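Local coordinates for Ras-associated and pleckstrin homology domains-containing protein 1 (Homo sapiens, PDB 4GN1) that mediates localized membrane signals and is implicated in regulating lamellipodial dynamics, interacting with RAC1 through its Ras-associating and PH domains and recruiting EVL and VASP to the leading edge, at residues 54-59 and 215-220; 77-82 and 209-214; 43-48 and 246-251. All coordinates share one frame; numbering follows the deposited sequence.

Contact 1. Residues 54-59 and 215-220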
loop_
_atom_site.group_PDB
_atom_site.type_symbol
_atom_site.label_atom_id
_atom_site.label_comp_id
_atom_site.label_asym_id
_atom_site.label_seq_id
_atom_site.Cartn_x
_atom_site.Cartn_y
_atom_site.Cartn_z
ATOM N N SER A 54 -4.742 -5.810 -13.534
ATOM C CA SER A 54 -4.998 -7.129 -14.084
ATOM C C SER A 54 -3.842 -7.704 -14.904
ATOM O O SER A 54 -3.560 -8.890 -14.809
ATOM C CB SER A 54 -6.265 -7.090 -14.926
ATOM O OG SER A 54 -6.738 -8.403 -15.109
ATOM N N GLU A 55 -3.188 -6.866 -15.706
ATOM C CA GLU A 55 -2.006 -7.238 -16.476
ATOM C C GLU A 55 -0.824 -7.707 -15.641
ATOM O O GLU A 55 0.095 -8.369 -16.158
ATOM C CB GLU A 55 -1.547 -6.036 -17.292
ATOM C CG GLU A 55 -2.031 -6.058 -18.727
ATOM C CD GLU A 55 -1.436 -7.228 -19.491
ATOM O OE1 GLU A 55 -0.215 -7.219 -19.770
ATOM O OE2 GLU A 55 -2.187 -8.170 -19.799
ATOM N N LEU A 56 -0.836 -7.350 -14.359
ATOM C CA LEU A 56 0.327 -7.474 -13.508
ATOM C C LEU A 56 0.023 -8.252 -12.246
ATOM O O LEU A 56 0.894 -8.394 -11.380
ATOM C CB LEU A 56 0.812 -6.087 -13.127
ATOM C CG LEU A 56 1.431 -5.228 -14.237
ATOM C CD1 LEU A 56 1.709 -3.805 -13.747
ATOM C CD2 LEU A 56 2.689 -5.877 -14.830
ATOM N N GLN A 57 -1.216 -8.732 -12.136
ATOM C CA GLN A 57 -1.631 -9.623 -11.056
ATOM C C GLN A 57 -1.233 -9.093 -9.660
ATOM O O GLN A 57 -0.597 -9.776 -8.862
ATOM C CB GLN A 57 -1.108 -11.047 -11.319
ATOM C CG GLN A 57 -1.990 -12.168 -10.789
ATOM C CD GLN A 57 -1.431 -13.556 -11.097
ATOM O OE1 GLN A 57 -1.504 -14.026 -12.233
ATOM N NE2 GLN A 57 -0.871 -14.216 -10.085
ATOM N N MET A 58 -1.626 -7.865 -9.369
ATOM C CA MET A 58 -1.345 -7.283 -8.070
ATOM C C MET A 58 -2.521 -6.403 -7.628
ATOM O O MET A 58 -3.471 -6.192 -8.385
ATOM C CB MET A 58 -0.025 -6.488 -8.136
ATOM C CG MET A 58 -0.080 -5.349 -9.137
ATOM S SD MET A 58 1.433 -4.393 -9.295
ATOM C CE MET A 58 2.340 -5.418 -10.447
ATOM N N GLU A 59 -2.474 -5.869 -6.415
ATOM C CA GLU A 59 -3.613 -5.087 -5.962
ATOM C C GLU A 59 -3.220 -4.098 -4.887
ATOM O O GLU A 59 -2.254 -4.329 -4.168
ATOM C CB GLU A 59 -4.698 -6.016 -5.423
ATOM C CG GLU A 59 -4.292 -6.706 -4.136
ATOM C CD GLU A 59 -5.419 -7.476 -3.471
ATOM O OE1 GLU A 59 -6.300 -8.024 -4.203
ATOM O OE2 GLU A 59 -5.383 -7.542 -2.204
ATOM N N GLN A 215 9.849 -2.676 -17.295
ATOM C CA GLN A 215 11.101 -2.788 -16.549
ATOM C C GLN A 215 11.195 -1.795 -15.362
ATOM O O GLN A 215 12.029 -1.982 -14.470
ATOM C CB GLN A 215 12.305 -2.612 -17.511
ATOM C CG GLN A 215 12.334 -1.245 -18.212
ATOM C CD GLN A 215 13.423 -1.061 -19.272
ATOM O OE1 GLN A 215 13.388 -0.097 -20.023
ATOM N NE2 GLN A 215 14.382 -1.973 -19.331
ATOM N N TYR A 216 10.346 -0.759 -15.373
ATOM C CA TYR A 216 10.305 0.297 -14.340
ATOM C C TYR A 216 9.395 -0.071 -13.163
ATOM O O TYR A 216 9.238 0.688 -12.204
ATOM C CB TYR A 216 9.862 1.634 -14.942
ATOM C CG TYR A 216 10.613 2.035 -16.183
ATOM C CD1 TYR A 216 9.942 2.283 -17.371
ATOM C CD2 TYR A 216 12.002 2.154 -16.173
ATOM C CE1 TYR A 216 10.616 2.651 -18.522
ATOM C CE2 TYR A 216 12.687 2.518 -17.319
ATOM C CZ TYR A 216 11.983 2.764 -18.492
ATOM O OH TYR A 216 12.665 3.114 -19.641
ATOM N N ILE A 217 8.771 -1.234 -13.264
ATOM C CA ILE A 217 8.054 -1.817 -12.161
ATOM C C ILE A 217 9.111 -2.498 -11.293
ATOM O O ILE A 217 9.938 -3.230 -11.815
ATOM C CB ILE A 217 7.016 -2.845 -12.665
ATOM C CG1 ILE A 217 6.040 -2.188 -13.674
ATOM C CG2 ILE A 217 6.274 -3.441 -11.497
ATOM C CD1 ILE A 217 5.125 -3.134 -14.436
ATOM N N LYS A 218 9.085 -2.234 -9.986
ATOM C CA LYS A 218 9.999 -2.856 -9.036
ATOM C C LYS A 218 9.281 -3.930 -8.224
ATOM O O LYS A 218 8.201 -3.684 -7.668
ATOM C CB LYS A 218 10.557 -1.798 -8.095
ATOM C CG LYS A 218 11.345 -0.710 -8.793
ATOM C CD LYS A 218 12.590 -1.299 -9.421
ATOM C CE LYS A 218 13.502 -0.240 -10.010
ATOM N NZ LYS A 218 14.412 -0.878 -10.995
ATOM N N TYR A 219 9.888 -5.117 -8.157
ATOM C CA TYR A 219 9.309 -6.245 -7.424
ATOM C C TYR A 219 10.146 -6.655 -6.230
ATOM O O TYR A 219 11.329 -6.939 -6.373
ATOM C CB TYR A 219 9.165 -7.443 -8.338
ATOM C CG TYR A 219 8.298 -7.207 -9.539
ATOM C CD1 TYR A 219 7.004 -7.651 -9.551
ATOM C CD2 TYR A 219 8.792 -6.565 -10.675
ATOM C CE1 TYR A 219 6.201 -7.470 -10.654
ATOM C CE2 TYR A 219 7.997 -6.369 -11.793
ATOM C CZ TYR A 219 6.697 -6.823 -11.770
ATOM O OH TYR A 219 5.865 -6.653 -12.838
ATOM N N LEU A 220 9.527 -6.702 -5.058
ATOM C CA LEU A 220 10.234 -7.045 -3.830
ATOM C C LEU A 220 9.569 -8.231 -3.127
ATOM O O LEU A 220 8.337 -8.346 -3.117
ATOM C CB LEU A 220 10.288 -5.843 -2.893
ATOM C CG LEU A 220 11.059 -4.639 -3.410
ATOM C CD1 LEU A 220 10.850 -3.397 -2.543
ATOM C CD2 LEU A 220 12.531 -4.983 -3.530
#
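Leu56 and Ile217 meet methyl to methyl, and with Met58 and Tyr219 they form a small buried apolar cluster where the ubiquitin-like Ras-associating (RA) domain abuts the PH domain, a worked example of two segments meeting through side chains alone. The backbones stay well apart, the CA atoms of Leu56 and Ile217 lying 9.7 Å from each other, and no hydrogen bond passes between the two segments. Leu56 and Ile217 extend toward one another tip to tip. Ile217 CD1 is 3.5 Å from Leu56 CD1 and lies almost as close to Leu56 CD2, so it sits against both branches of the leucine fork. In Ile217, CG1 stands opposite the carbonyl carbon (chi1 -57°) and the chain is then extended at chi2 (169°), which carries CD1 out to the leucine. Tyr219 comes to the cluster across Leu56, the two side chains running at about a right angle. Farther along, the methyl group of Met58 approaches the ring obliquely, with CE 4.4 Å from Tyr219 CE1.

Around this first shell, strand 202-206 of the PH domain bridges the parts: Met58 and Ile217 both touch Val204, and Leu56 touches Lys206. The Tyr219 ring also receives Lys141 in a cation-pi contact and meets the ring of Tyr195. On the RA side, Gln57 and Met58 form a G1 beta bulge facing Val53, with Gln57 at positive phi (50°), at the turn into strand 58-61. Here the backbone does bond to the PH domain, Gln57 to Gln189 and Glu59 to Tyr187. The carbonyl oxygen of Leu56 is hydrogen-bonded to the hydroxyl of Tyr191, a residue phosphorylated by ABL1 but unmodified in this structure. At the tyrosine end of the cluster, Leu56 CD2 lies 3.8 Å from Tyr219 OH.

Contact 2. Residues 77-82 and 209-214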
loop_
_atom_site.group_PDB
_atom_site.type_symbol
_atom_site.label_atom_id
_atom_site.label_comp_id
_atom_site.label_asym_id
_atom_site.label_seq_id
_atom_site.Cartn_x
_atom_site.Cartn_y
_atom_site.Cartn_z
ATOM N N ARG A 77 -8.060 1.965 -21.838
ATOM C CA ARG A 77 -9.412 1.878 -22.423
ATOM C C ARG A 77 -10.048 0.484 -22.216
ATOM O O ARG A 77 -11.212 0.363 -21.805
ATOM C CB ARG A 77 -9.367 2.260 -23.920
ATOM C CG ARG A 77 -8.647 3.584 -24.180
ATOM C CD ARG A 77 -8.915 4.186 -25.563
ATOM N NE ARG A 77 -8.909 5.663 -25.534
ATOM C CZ ARG A 77 -7.820 6.439 -25.484
ATOM N NH1 ARG A 77 -6.598 5.902 -25.452
ATOM N NH2 ARG A 77 -7.951 7.764 -25.470
ATOM N N ASP A 78 -9.241 -0.550 -22.480
ATOM C CA ASP A 78 -9.633 -1.966 -22.418
ATOM C C ASP A 78 -9.181 -2.654 -21.118
ATOM O O ASP A 78 -8.969 -3.876 -21.095
ATOM C CB ASP A 78 -9.041 -2.718 -23.626
ATOM C CG ASP A 78 -7.515 -2.600 -23.708
ATOM O OD1 ASP A 78 -6.921 -1.745 -23.027
ATOM O OD2 ASP A 78 -6.888 -3.364 -24.465
ATOM N N SER A 79 -9.044 -1.873 -20.045
ATOM C CA SER A 79 -8.575 -2.404 -18.771
ATOM C C SER A 79 -9.479 -3.509 -18.247
ATOM O O SER A 79 -10.689 -3.412 -18.329
ATOM C CB SER A 79 -8.439 -1.310 -17.713
ATOM O OG SER A 79 -7.595 -1.781 -16.678
ATOM N N GLN A 80 -8.868 -4.562 -17.725
ATOM C CA GLN A 80 -9.598 -5.619 -17.050
ATOM C C GLN A 80 -9.368 -5.506 -15.541
ATOM O O GLN A 80 -9.616 -6.457 -14.786
ATOM C CB GLN A 80 -9.119 -6.985 -17.520
ATOM C CG GLN A 80 -8.896 -7.125 -19.010
ATOM C CD GLN A 80 -8.785 -8.579 -19.413
ATOM O OE1 GLN A 80 -9.688 -9.368 -19.142
ATOM N NE2 GLN A 80 -7.675 -8.942 -20.052
ATOM N N ASN A 81 -8.873 -4.344 -15.119
ATOM C CA ASN A 81 -8.768 -4.015 -13.704
ATOM C C ASN A 81 -10.137 -4.104 -13.015
ATOM O O ASN A 81 -11.163 -3.789 -13.614
ATOM C CB ASN A 81 -8.212 -2.594 -13.544
ATOM C CG ASN A 81 -6.756 -2.480 -13.962
ATOM O OD1 ASN A 81 -6.086 -3.484 -14.244
ATOM N ND2 ASN A 81 -6.259 -1.248 -13.989
ATOM N N LYS A 82 -10.141 -4.516 -11.756
ATOM C CA LYS A 82 -11.377 -4.590 -10.987
ATOM C C LYS A 82 -11.324 -3.683 -9.763
ATOM O O LYS A 82 -10.247 -3.397 -9.210
ATOM C CB LYS A 82 -11.629 -6.022 -10.521
ATOM C CG LYS A 82 -11.779 -7.034 -11.633
ATOM C CD LYS A 82 -12.107 -8.397 -11.040
ATOM C CE LYS A 82 -12.447 -9.427 -12.117
ATOM N NZ LYS A 82 -12.587 -10.796 -11.519
ATOM N N GLN A 209 0.448 5.308 -13.731
ATOM C CA GLN A 209 0.099 5.258 -15.163
ATOM C C GLN A 209 0.542 4.011 -15.927
ATOM O O GLN A 209 0.060 3.771 -17.031
ATOM C CB GLN A 209 0.579 6.521 -15.896
ATOM C CG GLN A 209 -0.166 7.765 -15.425
ATOM C CD GLN A 209 0.020 8.970 -16.315
ATOM O OE1 GLN A 209 0.807 9.851 -16.007
ATOM N NE2 GLN A 209 -0.715 9.023 -17.422
ATOM N N ILE A 210 1.464 3.238 -15.362
ATOM C CA ILE A 210 1.908 2.008 -15.999
ATOM C C ILE A 210 0.895 0.902 -15.714
ATOM O O ILE A 210 0.505 0.677 -14.572
ATOM C CB ILE A 210 3.317 1.623 -15.539
ATOM C CG1 ILE A 210 4.324 2.559 -16.189
ATOM C CG2 ILE A 210 3.610 0.171 -15.849
ATOM C CD1 ILE A 210 5.705 2.503 -15.576
ATOM N N GLN A 211 0.461 0.228 -16.775
ATOM C CA GLN A 211 -0.662 -0.697 -16.693
ATOM C C GLN A 211 -0.344 -2.062 -17.290
ATOM O O GLN A 211 -1.174 -2.958 -17.235
ATOM C CB GLN A 211 -1.901 -0.092 -17.374
ATOM C CG GLN A 211 -2.501 1.098 -16.634
ATOM C CD GLN A 211 -3.131 0.693 -15.310
ATOM O OE1 GLN A 211 -3.924 -0.259 -15.252
ATOM N NE2 GLN A 211 -2.756 1.392 -14.233
ATOM N N LYS A 212 0.846 -2.215 -17.859
ATOM C CA LYS A 212 1.296 -3.493 -18.417
ATOM C C LYS A 212 2.783 -3.692 -18.128
ATOM O O LYS A 212 3.370 -2.914 -17.367
ATOM C CB LYS A 212 0.999 -3.593 -19.928
ATOM C CG LYS A 212 1.534 -2.439 -20.748
ATOM C CD LYS A 212 1.435 -2.684 -22.245
ATOM C CE LYS A 212 2.162 -1.571 -23.006
ATOM N NZ LYS A 212 2.734 -2.021 -24.311
ATOM N N LYS A 213 3.379 -4.727 -18.728
ATOM C CA LYS A 213 4.735 -5.154 -18.372
ATOM C C LYS A 213 5.711 -4.018 -18.613
ATOM O O LYS A 213 5.718 -3.399 -19.682
ATOM C CB LYS A 213 5.180 -6.404 -19.150
ATOM C CG LYS A 213 4.356 -7.669 -18.903
ATOM C CD LYS A 213 4.834 -8.490 -17.699
ATOM C CE LYS A 213 4.041 -9.787 -17.549
ATOM N NZ LYS A 213 2.653 -9.573 -17.034
ATOM N N SER A 214 6.523 -3.736 -17.610
ATOM C CA SER A 214 7.497 -2.676 -17.728
ATOM C C SER A 214 8.654 -2.980 -16.798
ATOM O O SER A 214 8.457 -3.491 -15.678
ATOM C CB SER A 214 6.866 -1.292 -17.423
ATOM O OG SER A 214 7.762 -0.224 -17.705
HETATM O O HOH W 1 -5.260 -0.693 -17.320
HETATM O O HOH W 2 -4.099 -4.320 -16.283
#
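Neither 77-82 nor 209-214 has regular secondary structure, and these two loops come nearest at Ser79 and Gln211, whose CA atoms are 8.4 Å apart. The gap is spanned by polar side chains and water. Asn81 gives its amide hydrogen to Gln211, with ND2 to OE1 at 2.8 Å and an N-H...O angle of 153°. The acceptor lies close to the amide plane of Asn81, whereas the donor is tilted 19° from the carbonyl plane of Gln211; the two amide groups are turned 65° against each other.

Gln211 OE1 has a second donor in water 1, at 2.5 Å, which is also hydrogen-bonded to Ser79 OG, so this oxygen is gripped from the other loop both directly and through solvent. A second bridge is looser: water 2 donates to Asn81 OD1 at 3.0 Å and makes a weak bond to the backbone carbonyl of Gln211.

Both amides have further partners. Asn81 OD1 also accepts from the backbone N of Ser54, and Gln211 NE2 donates to the carbonyl of Pro208, with a weak further bond to a malonate ion probably left from crystallisation. Within 77-82, Ser79 OG accepts from the backbone N of Asn81 at 3.3 Å and thereby ties Ser79 to the backbone two residues on. That bond makes an ST turn, which here presents Ser79 and Asn81 together to the PH-domain loop in a hydrated junction between the Ras-associating and PH domains.

Contact 3. Residues 43-48 and 246-251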
loop_
_atom_site.group_PDB
_atom_site.type_symbol
_atom_site.label_atom_id
_atom_site.label_comp_id
_atom_site.label_asym_id
_atom_site.label_seq_id
_atom_site.Cartn_x
_atom_site.Cartn_y
_atom_site.Cartn_z
ATOM N N TYR A 43 -21.354 0.025 9.372
ATOM C CA TYR A 43 -20.144 0.844 9.404
ATOM C C TYR A 43 -18.903 0.144 9.954
ATOM O O TYR A 43 -18.991 -0.777 10.764
ATOM C CB TYR A 43 -20.378 2.135 10.193
ATOM C CG TYR A 43 -19.453 3.236 9.727
ATOM C CD1 TYR A 43 -19.800 4.028 8.626
ATOM C CD2 TYR A 43 -18.210 3.461 10.352
ATOM C CE1 TYR A 43 -18.955 5.029 8.171
ATOM C CE2 TYR A 43 -17.354 4.462 9.904
ATOM C CZ TYR A 43 -17.733 5.248 8.808
ATOM O OH TYR A 43 -16.915 6.257 8.325
ATOM N N SER A 44 -17.746 0.599 9.488
ATOM C CA SER A 44 -16.442 0.174 9.976
ATOM C C SER A 44 -15.341 0.835 9.168
ATOM O O SER A 44 -15.405 0.956 7.925
ATOM C CB SER A 44 -16.246 -1.341 9.930
ATOM O OG SER A 44 -14.874 -1.636 10.049
ATOM N N LEU A 45 -14.321 1.243 9.899
ATOM C CA LEU A 45 -13.168 1.882 9.325
ATOM C C LEU A 45 -12.402 0.902 8.415
ATOM O O LEU A 45 -11.597 1.354 7.598
ATOM C CB LEU A 45 -12.257 2.384 10.460
ATOM C CG LEU A 45 -11.299 1.403 11.163
ATOM C CD1 LEU A 45 -10.342 2.180 12.045
ATOM C CD2 LEU A 45 -11.997 0.328 11.978
ATOM N N ASP A 46 -12.658 -0.409 8.567
ATOM C CA ASP A 46 -11.987 -1.474 7.798
ATOM C C ASP A 46 -12.544 -1.799 6.400
ATOM O O ASP A 46 -11.891 -2.524 5.623
ATOM C CB ASP A 46 -11.912 -2.762 8.609
ATOM C CG ASP A 46 -10.919 -2.670 9.755
ATOM O OD1 ASP A 46 -9.806 -2.111 9.567
ATOM O OD2 ASP A 46 -11.249 -3.161 10.848
ATOM N N TRP A 47 -13.739 -1.292 6.092
ATOM C CA TRP A 47 -14.257 -1.379 4.727
ATOM C C TRP A 47 -13.353 -0.635 3.801
ATOM O O TRP A 47 -12.966 0.497 4.070
ATOM C CB TRP A 47 -15.706 -0.902 4.623
ATOM C CG TRP A 47 -16.626 -1.890 5.295
ATOM C CD1 TRP A 47 -17.205 -1.784 6.552
ATOM C CD2 TRP A 47 -17.036 -3.211 4.801
ATOM N NE1 TRP A 47 -17.947 -2.907 6.850
ATOM C CE2 TRP A 47 -17.893 -3.794 5.845
ATOM C CE3 TRP A 47 -16.812 -3.929 3.635
ATOM C CZ2 TRP A 47 -18.476 -5.043 5.709
ATOM C CZ3 TRP A 47 -17.412 -5.190 3.503
ATOM C CH2 TRP A 47 -18.226 -5.732 4.517
ATOM N N SER A 48 -12.982 -1.285 2.709
ATOM C CA SER A 48 -11.945 -0.778 1.847
ATOM C C SER A 48 -12.339 -0.893 0.389
ATOM O O SER A 48 -13.159 -1.722 0.006
ATOM C CB SER A 48 -10.659 -1.573 2.084
ATOM O OG SER A 48 -10.209 -1.443 3.434
ATOM N N MET A 246 -4.864 11.627 9.217
ATOM C CA MET A 246 -6.135 12.291 8.994
ATOM C C MET A 246 -7.190 11.341 8.422
ATOM O O MET A 246 -8.380 11.456 8.770
ATOM C CB MET A 246 -5.949 13.496 8.088
ATOM C CG MET A 246 -4.940 14.503 8.637
ATOM S SD MET A 246 -4.751 15.908 7.524
ATOM C CE MET A 246 -6.445 16.527 7.450
ATOM N N ASN A 247 -6.775 10.403 7.570
ATOM C CA ASN A 247 -7.728 9.428 7.038
ATOM C C ASN A 247 -8.292 8.576 8.146
ATOM O O ASN A 247 -9.507 8.360 8.222
ATOM C CB ASN A 247 -7.103 8.540 5.969
ATOM C CG ASN A 247 -6.769 9.304 4.709
ATOM O OD1 ASN A 247 -7.139 10.468 4.552
ATOM N ND2 ASN A 247 -6.068 8.654 3.803
ATOM N N TYR A 248 -7.395 8.112 9.014
ATOM C CA TYR A 248 -7.762 7.249 10.134
ATOM C C TYR A 248 -8.721 7.975 11.092
ATOM O O TYR A 248 -9.799 7.468 11.391
ATOM C CB TYR A 248 -6.494 6.729 10.830
ATOM C CG TYR A 248 -6.743 5.958 12.112
ATOM C CD1 TYR A 248 -7.316 4.694 12.090
ATOM C CD2 TYR A 248 -6.395 6.505 13.353
ATOM C CE1 TYR A 248 -7.552 3.995 13.258
ATOM C CE2 TYR A 248 -6.626 5.812 14.537
ATOM C CZ TYR A 248 -7.210 4.564 14.476
ATOM O OH TYR A 248 -7.447 3.879 15.626
ATOM N N GLN A 249 -8.337 9.179 11.524
ATOM C CA GLN A 249 -9.164 10.008 12.405
ATOM C C GLN A 249 -10.566 10.178 11.820
ATOM O O GLN A 249 -11.556 10.044 12.534
ATOM C CB GLN A 249 -8.532 11.391 12.626
ATOM C CG GLN A 249 -7.200 11.430 13.359
ATOM C CD GLN A 249 -7.325 11.640 14.864
ATOM O OE1 GLN A 249 -6.698 10.926 15.649
ATOM N NE2 GLN A 249 -8.122 12.627 15.275
ATOM N N GLU A 250 -10.640 10.465 10.520
ATOM C CA GLU A 250 -11.907 10.643 9.822
ATOM C C GLU A 250 -12.693 9.339 9.691
ATOM O O GLU A 250 -13.912 9.339 9.780
ATOM C CB GLU A 250 -11.657 11.250 8.447
ATOM C CG GLU A 250 -12.907 11.730 7.717
ATOM C CD GLU A 250 -12.588 12.491 6.434
ATOM O OE1 GLU A 250 -13.425 12.489 5.510
ATOM O OE2 GLU A 250 -11.501 13.105 6.343
ATOM N N ALA A 251 -11.995 8.232 9.482
ATOM C CA ALA A 251 -12.657 6.947 9.256
ATOM C C ALA A 251 -13.344 6.422 10.516
ATOM O O ALA A 251 -14.377 5.744 10.445
ATOM C CB ALA A 251 -11.659 5.916 8.735
#
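The chain at 43-48 makes a type I beta turn from Ser44 to Trp47 on its way into strand 47-53, and the turn lies against the last helical turns of 242-251, with the CA atoms of Leu45 and Ala251 only 5.1 Å apart. Leu45 is the turn's main apolar contact. Its CB rests 4.0 Å from Ala251 CB, while CD1 reaches past toward the ring of Tyr248 and lies 3.5 Å from CE1. The methyl group approaches that ring obliquely. With CG of Leu45 placed between the backbone N and the carbonyl carbon (chi1 81°), the side chain is directed so that CD1 meets Tyr248, and the two side chains run obliquely across each other.

This joins the ubiquitin-like Ras-associating domain, at the entry to one of its strands, to the C-terminal helix that follows helix 225-240. The Tyr248 ring also stacks with Phe95 and meets the ring of Tyr92, with planes about 55° apart.

At the helix end, the carbonyl oxygen of Ala251 faces the edge of the Tyr43 ring near its plane. CE2 of Tyr43 is 3.3 Å from Ala251 O, and the Tyr43 hydroxyl donates a weak hydrogen bond to the same oxygen. Tyr43 also packs on Arg29, Asp33 and Met36 of helix 28-39. The turn itself is braced from inside: Ser44 OG accepts from the backbone N of Asp46 at 2.9 Å, an ST turn. Asp46 OD2 forms a salt bridge with Lys96.

In the fold
From the N terminus, the chain first reaches 43-48, whose partner 246-251 lies almost at the other end, so contact 3 closes the widest loop. Contact 1 is nested within it, joining 54-59 to 215-220, and contact 2, between 77-82 and 209-214, is nested within contact 1; none cross. Contacts 1 and 2 have centres 10 Å apart and form a continuous RA-PH junction: Lys213 and Gln211 pack on Glu55, while Ser54 touches Gln80. Contact 3 lies about 27 Å from contact 1, centre to centre, across the chain's centre, and ties the start of strand 47-53 to the C-terminal helix. Strands 47-53 and 58-61, neighbours in the RA domain, connect the two regions.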